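Local coordinates for sterol regulatory element-binding protein cleavage-activating protein (Schizosaccharomyces pombe, PDB 4YHC) that escorts the membrane-bound transcription factor precursor sre1 for its processing at low sterol as well as low oxygen levels, its cytoplasmic WD40 domain probably contacting sre1, at residues I36-F45 / S441-V452. The protein carries 9 engineered substitutions. Residues are numbered along the deposited sequence; the frame is centred on the assembly and turned at random.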
ATOM      1  N   ILE A  36       2.491  -9.841   2.955  1.00 20.87           N
ATOM      2  CA  ILE A  36       3.674  -9.025   2.744  1.00 17.18           C
ATOM      3  C   ILE A  36       3.386  -7.549   3.079  1.00 21.24           C
ATOM      4  O   ILE A  36       2.227  -7.095   3.050  1.00 20.76           O
ATOM      5  CB  ILE A  36       4.191  -9.160   1.323  1.00 18.90           C
ATOM      6  CG1 ILE A  36       3.093  -8.808   0.273  1.00 19.97           C
ATOM      7  CG2 ILE A  36       4.765 -10.560   1.092  1.00 16.73           C
ATOM      8  CD1 ILE A  36       3.634  -8.698  -1.110  1.00 20.41           C
ATOM      9  N   ALA A  37       4.437  -6.795   3.406  1.00 17.61           N
ATOM     10  CA  ALA A  37       4.268  -5.407   3.750  1.00 15.84           C
ATOM     11  C   ALA A  37       5.533  -4.627   3.434  1.00 15.89           C
ATOM     12  O   ALA A  37       6.593  -5.188   3.307  1.00 18.83           O
ATOM     13  CB  ALA A  37       3.916  -5.276   5.243  1.00 18.62           C
ATOM     14  N   VAL A  38       5.394  -3.317   3.286  1.00 16.09           N
ATOM     15  CA  VAL A  38       6.527  -2.482   3.019  1.00 15.81           C
ATOM     16  C   VAL A  38       6.403  -1.192   3.773  1.00 17.70           C
ATOM     17  O   VAL A  38       5.308  -0.687   4.009  1.00 19.79           O
ATOM     18  CB  VAL A  38       6.664  -2.256   1.496  1.00 15.75           C
ATOM     19  CG1 VAL A  38       5.603  -1.327   1.012  1.00 15.51           C
ATOM     20  CG2 VAL A  38       8.024  -1.698   1.171  1.00 16.15           C
ATOM     21  N   SER A  39       7.530  -0.624   4.182  1.00 17.60           N
ATOM     22  CA  SER A  39       7.454   0.595   4.938  1.00 18.53           C
ATOM     23  C   SER A  39       7.039   1.733   4.045  1.00 23.41           C
ATOM     24  O   SER A  39       7.267   1.738   2.810  1.00 18.07           O
ATOM     25  CB  SER A  39       8.808   0.923   5.646  1.00 16.22           C
ATOM     26  OG  SER A  39       9.934   0.962   4.801  1.00 17.75           O
ATOM     27  N   GLU A  40       6.503   2.745   4.695  1.00 21.38           N
ATOM     28  CA  GLU A  40       6.020   3.949   4.000  1.00 27.85           C
ATOM     29  C   GLU A  40       7.065   4.641   3.171  1.00 25.75           C
ATOM     30  O   GLU A  40       6.709   5.259   2.226  1.00 29.08           O
ATOM     31  CB  GLU A  40       5.529   4.982   4.995  1.00 35.59           C
ATOM     32  CG  GLU A  40       4.224   5.618   4.563  1.00 58.87           C
ATOM     33  CD  GLU A  40       3.056   4.921   5.226  1.00 78.56           C
ATOM     34  OE1 GLU A  40       2.229   4.341   4.479  1.00 86.45           O
ATOM     35  OE2 GLU A  40       2.991   4.934   6.506  1.00 83.95           O
ATOM     36  N   ASN A  41       8.333   4.570   3.565  1.00 22.00           N
ATOM     37  CA  ASN A  41       9.433   5.162   2.827  1.00 22.97           C
ATOM     38  C   ASN A  41       9.983   4.192   1.821  1.00 22.06           C
ATOM     39  O   ASN A  41      10.905   4.519   1.147  1.00 23.04           O
ATOM     40  CB  ASN A  41      10.566   5.700   3.766  1.00 23.62           C
ATOM     41  CG  ASN A  41      11.327   4.593   4.499  1.00 25.99           C
ATOM     42  OD1 ASN A  41      10.887   3.442   4.555  1.00 21.98           O
ATOM     43  ND2 ASN A  41      12.462   4.954   5.132  1.00 19.51           N
ATOM     44  N   TYR A  42       9.347   3.031   1.659  1.00 20.02           N
ATOM     45  CA  TYR A  42       9.785   1.991   0.707  1.00 19.19           C
ATOM     46  C   TYR A  42      11.176   1.446   0.975  1.00 25.53           C
ATOM     47  O   TYR A  42      11.794   0.873   0.121  1.00 23.06           O
ATOM     48  CB  TYR A  42       9.602   2.440  -0.747  1.00 19.97           C
ATOM     49  CG  TYR A  42       8.162   2.777  -1.030  1.00 23.16           C
ATOM     50  CD1 TYR A  42       7.229   1.775  -1.197  1.00 26.70           C
ATOM     51  CD2 TYR A  42       7.706   4.110  -1.057  1.00 30.79           C
ATOM     52  CE1 TYR A  42       5.896   2.069  -1.443  1.00 25.11           C
ATOM     53  CE2 TYR A  42       6.359   4.414  -1.267  1.00 29.53           C
ATOM     54  CZ  TYR A  42       5.474   3.398  -1.460  1.00 29.14           C
ATOM     55  OH  TYR A  42       4.144   3.667  -1.654  1.00 28.62           O
ATOM     56  N   LYS A  43      11.664   1.560   2.201  1.00 18.44           N
ATOM     57  CA  LYS A  43      12.979   1.015   2.469  1.00 20.55           C
ATOM     58  C   LYS A  43      12.970  -0.447   2.868  1.00 19.10           C
ATOM     59  O   LYS A  43      13.904  -1.212   2.504  1.00 18.80           O
ATOM     60  CB  LYS A  43      13.654   1.845   3.561  1.00 22.59           C
ATOM     61  CG  LYS A  43      14.986   1.323   4.040  1.00 22.51           C
ATOM     62  CD  LYS A  43      15.650   2.462   4.812  1.00 38.53           C
ATOM     63  CE  LYS A  43      15.247   2.425   6.242  1.00 50.55           C
ATOM     64  NZ  LYS A  43      16.116   1.433   6.860  1.00 55.55           N
ATOM     65  N   THR A  44      11.936  -0.853   3.603  1.00 18.22           N
ATOM     66  CA  THR A  44      11.966  -2.124   4.303  1.00 20.52           C
ATOM     67  C   THR A  44      10.743  -2.932   3.943  1.00 16.73           C
ATOM     68  O   THR A  44       9.630  -2.425   3.980  1.00 18.50           O
ATOM     69  CB  THR A  44      12.027  -1.929   5.830  1.00 23.89           C
ATOM     70  OG1 THR A  44      13.176  -1.168   6.212  1.00 22.95           O
ATOM     71  CG2 THR A  44      12.153  -3.293   6.590  1.00 17.82           C
ATOM     72  N   PHE A  45      10.987  -4.192   3.605  1.00 18.64           N
ATOM     73  CA  PHE A  45       9.966  -5.149   3.170  1.00 19.33           C
ATOM     74  C   PHE A  45       9.896  -6.253   4.207  1.00 18.81           C
ATOM     75  O   PHE A  45      10.943  -6.674   4.727  1.00 22.38           O
ATOM     76  CB  PHE A  45      10.427  -5.769   1.838  1.00 20.44           C
ATOM     77  CG  PHE A  45       9.440  -6.754   1.229  1.00 19.16           C
ATOM     78  CD1 PHE A  45       8.391  -6.305   0.463  1.00 17.53           C
ATOM     79  CD2 PHE A  45       9.600  -8.091   1.415  1.00 19.26           C
ATOM     80  CE1 PHE A  45       7.511  -7.201  -0.148  1.00 26.56           C
ATOM     81  CE2 PHE A  45       8.736  -8.995   0.850  1.00 22.82           C
ATOM     82  CZ  PHE A  45       7.703  -8.560   0.044  1.00 16.72           C
ATOM     83  N   SER A 441       0.306  -9.452  -3.744  1.00 16.01           N
ATOM     84  CA  SER A 441       1.286  -8.618  -4.397  1.00 20.79           C
ATOM     85  C   SER A 441       1.241  -7.233  -3.868  1.00 15.63           C
ATOM     86  O   SER A 441       0.234  -6.849  -3.320  1.00 19.68           O
ATOM     87  CB  SER A 441       1.127  -8.702  -5.925  1.00 22.51           C
ATOM     88  OG  SER A 441      -0.151  -8.224  -6.280  1.00 33.91           O
ATOM     89  N   LEU A 442       2.361  -6.515  -3.928  1.00 18.79           N
ATOM     90  CA  LEU A 442       2.466  -5.168  -3.345  1.00 22.50           C
ATOM     91  C   LEU A 442       3.485  -4.292  -4.101  1.00 19.19           C
ATOM     92  O   LEU A 442       4.559  -4.773  -4.516  1.00 15.56           O
ATOM     93  CB  LEU A 442       2.874  -5.338  -1.897  1.00 22.73           C
ATOM     94  CG  LEU A 442       2.672  -4.226  -0.926  1.00 21.37           C
ATOM     95  CD1 LEU A 442       1.209  -3.907  -0.693  1.00 26.02           C
ATOM     96  CD2 LEU A 442       3.366  -4.629   0.364  1.00 29.26           C
ATOM     97  N   ALA A 443       3.164  -3.024  -4.275  1.00 15.21           N
ATOM     98  CA  ALA A 443       4.100  -2.107  -4.861  1.00 15.53           C
ATOM     99  C   ALA A 443       5.255  -1.901  -3.897  1.00 19.41           C
ATOM    100  O   ALA A 443       5.016  -1.744  -2.686  1.00 15.55           O
ATOM    101  CB  ALA A 443       3.442  -0.759  -5.148  1.00 15.06           C
ATOM    102  N   VAL A 444       6.465  -1.813  -4.448  1.00 15.53           N
ATOM    103  CA  VAL A 444       7.627  -1.544  -3.679  1.00 20.78           C
ATOM    104  C   VAL A 444       8.360  -0.259  -4.027  1.00 20.29           C
ATOM    105  O   VAL A 444       9.276   0.140  -3.335  1.00 20.32           O
ATOM    106  CB  VAL A 444       8.403  -2.878  -3.753  1.00 29.57           C
ATOM    107  CG1 VAL A 444       9.576  -2.944  -4.686  1.00 18.99           C
ATOM    108  CG2 VAL A 444       8.408  -3.568  -2.450  1.00 25.24           C
ATOM    109  N   SER A 445       7.933   0.407  -5.086  1.00 19.66           N
ATOM    110  CA  SER A 445       8.425   1.681  -5.473  1.00 21.30           C
ATOM    111  C   SER A 445       7.540   2.148  -6.654  1.00 16.74           C
ATOM    112  O   SER A 445       6.657   1.402  -7.101  1.00 15.50           O
ATOM    113  CB  SER A 445       9.911   1.616  -5.929  1.00 16.95           C
ATOM    114  OG  SER A 445      10.111   1.203  -7.299  1.00 19.12           O
ATOM    115  N   ASP A 446       7.804   3.363  -7.128  1.00 16.13           N
ATOM    116  CA  ASP A 446       7.172   3.903  -8.319  1.00 17.30           C
ATOM    117  C   ASP A 446       7.437   3.076  -9.629  1.00 18.56           C
ATOM    118  O   ASP A 446       6.764   3.283 -10.643  1.00 18.11           O
ATOM    119  CB  ASP A 446       7.621   5.317  -8.509  1.00 16.69           C
ATOM    120  CG  ASP A 446       7.052   6.284  -7.470  1.00 27.78           C
ATOM    121  OD1 ASP A 446       6.100   5.947  -6.731  1.00 24.08           O
ATOM    122  OD2 ASP A 446       7.549   7.450  -7.441  1.00 28.19           O
ATOM    123  N   ARG A 447       8.416   2.191  -9.619  1.00 15.73           N
ATOM    124  CA  ARG A 447       8.692   1.360 -10.773  1.00 17.86           C
ATOM    125  C   ARG A 447       8.887  -0.114 -10.462  1.00 17.40           C
ATOM    126  O   ARG A 447       9.473  -0.860 -11.255  1.00 18.37           O
ATOM    127  CB  ARG A 447       9.963   1.845 -11.476  1.00 19.14           C
ATOM    128  CG  ARG A 447       9.876   3.241 -12.104  1.00 26.94           C
ATOM    129  CD  ARG A 447      11.246   3.568 -12.779  1.00 44.40           C
ATOM    130  NE  ARG A 447      11.575   4.976 -12.698  1.00 45.57           N
ATOM    131  CZ  ARG A 447      12.786   5.503 -12.549  1.00 51.82           C
ATOM    132  NH1 ARG A 447      13.901   4.771 -12.410  1.00 38.85           N
ATOM    133  NH2 ARG A 447      12.875   6.820 -12.525  1.00 66.75           N
ATOM    134  N   CYS A 448       8.495  -0.552  -9.292  1.00 16.30           N
ATOM    135  CA  CYS A 448       8.783  -1.925  -8.900  1.00 15.96           C
ATOM    136  C   CYS A 448       7.725  -2.475  -7.960  1.00 15.79           C
ATOM    137  O   CYS A 448       7.122  -1.738  -7.155  1.00 15.77           O
ATOM    138  CB  CYS A 448      10.164  -2.046  -8.259  1.00 17.81           C
ATOM    139  SG  CYS A 448      10.778  -3.725  -8.234  1.00 20.10           S
ATOM    140  N   VAL A 449       7.489  -3.767  -8.104  1.00 15.88           N
ATOM    141  CA  VAL A 449       6.504  -4.505  -7.395  1.00 15.80           C
ATOM    142  C   VAL A 449       7.099  -5.802  -6.877  1.00 18.00           C
ATOM    143  O   VAL A 449       8.083  -6.324  -7.414  1.00 16.32           O
ATOM    144  CB  VAL A 449       5.413  -4.645  -8.464  1.00 24.69           C
ATOM    145  CG1 VAL A 449       5.259  -5.964  -9.187  1.00 15.83           C
ATOM    146  CG2 VAL A 449       4.386  -3.567  -8.422  1.00 17.60           C
ATOM    147  N   ALA A 450       6.518  -6.296  -5.804  1.00 16.04           N
ATOM    148  CA  ALA A 450       6.770  -7.636  -5.291  1.00 20.13           C
ATOM    149  C   ALA A 450       5.532  -8.517  -5.513  1.00 19.68           C
ATOM    150  O   ALA A 450       4.393  -8.115  -5.167  1.00 17.71           O
ATOM    151  CB  ALA A 450       7.106  -7.598  -3.795  1.00 17.13           C
ATOM    152  N   ILE A 451       5.768  -9.702  -6.071  1.00 16.57           N
ATOM    153  CA  ILE A 451       4.721 -10.679  -6.362  1.00 20.52           C
ATOM    154  C   ILE A 451       5.131 -11.986  -5.649  1.00 22.55           C
ATOM    155  O   ILE A 451       6.160 -12.546  -5.933  1.00 18.74           O
ATOM    156  CB  ILE A 451       4.563 -10.956  -7.865  1.00 17.42           C
ATOM    157  CG1 ILE A 451       4.088  -9.680  -8.546  1.00 20.94           C
ATOM    158  CG2 ILE A 451       3.492 -12.033  -8.088  1.00 16.88           C
ATOM    159  CD1 ILE A 451       3.953  -9.778 -10.056  1.00 20.62           C
ATOM    160  N   VAL A 452       4.270 -12.484  -4.763  1.00 19.52           N
ATOM    161  CA  VAL A 452       4.520 -13.755  -4.073  1.00 19.62           C
ATOM    162  C   VAL A 452       4.298 -14.925  -5.036  1.00 21.29           C
ATOM    163  O   VAL A 452       3.308 -14.981  -5.782  1.00 23.57           O
ATOM    164  CB  VAL A 452       3.627 -13.905  -2.829  1.00 20.07           C
ATOM    165  CG1 VAL A 452       3.664 -15.317  -2.233  1.00 17.85           C
ATOM    166  CG2 VAL A 452       4.075 -12.919  -1.745  1.00 19.60           C
TER
HETATM  167  O   HOH W   1      12.220   0.536  -2.565  1.00 27.36           O
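I36 and L442 lie alongside each other, pointing opposite ways: I36 CD1 reaches L442 CB at 3.5 Å, while I36 CG2 meets V452 CG2 at 3.8 Å. The torsion of I36 explains this fork: chi1 of 56° wedges CG1 between backbone N and carbonyl carbon and leaves CG2 beside the N. L442 CD2 lies over the backbone of A37, 3.6 Å from its CA. V444 CG2 is shared, meeting V38 CG2 at 4.1 Å and F45 CD1 at 4.0 Å, both side chains crossing V444 at about a right angle. The F45 ring, swung anti to its backbone N (chi1 -178°), also brings CE1 to 3.7 Å from A450 CB. These apolar pairs dominate the contact. V444 O sits oblique to the Y42 ring, 3.4 Å from Y42 CD1, and a water donating to Y42 O and V444 O is the polar link. Strands 36-38 and 441-445, each outermost in its four-stranded WD40 propeller blade, run nearly parallel (15° between N-to-C directions), these segment axes approaching to 7.4 Å. Strand 79-82 of the next blade touches A37; V457 and L459 of same-sheet strand 456-462 touch A450, and strand 363-374 of another sheet covers V449 and I451.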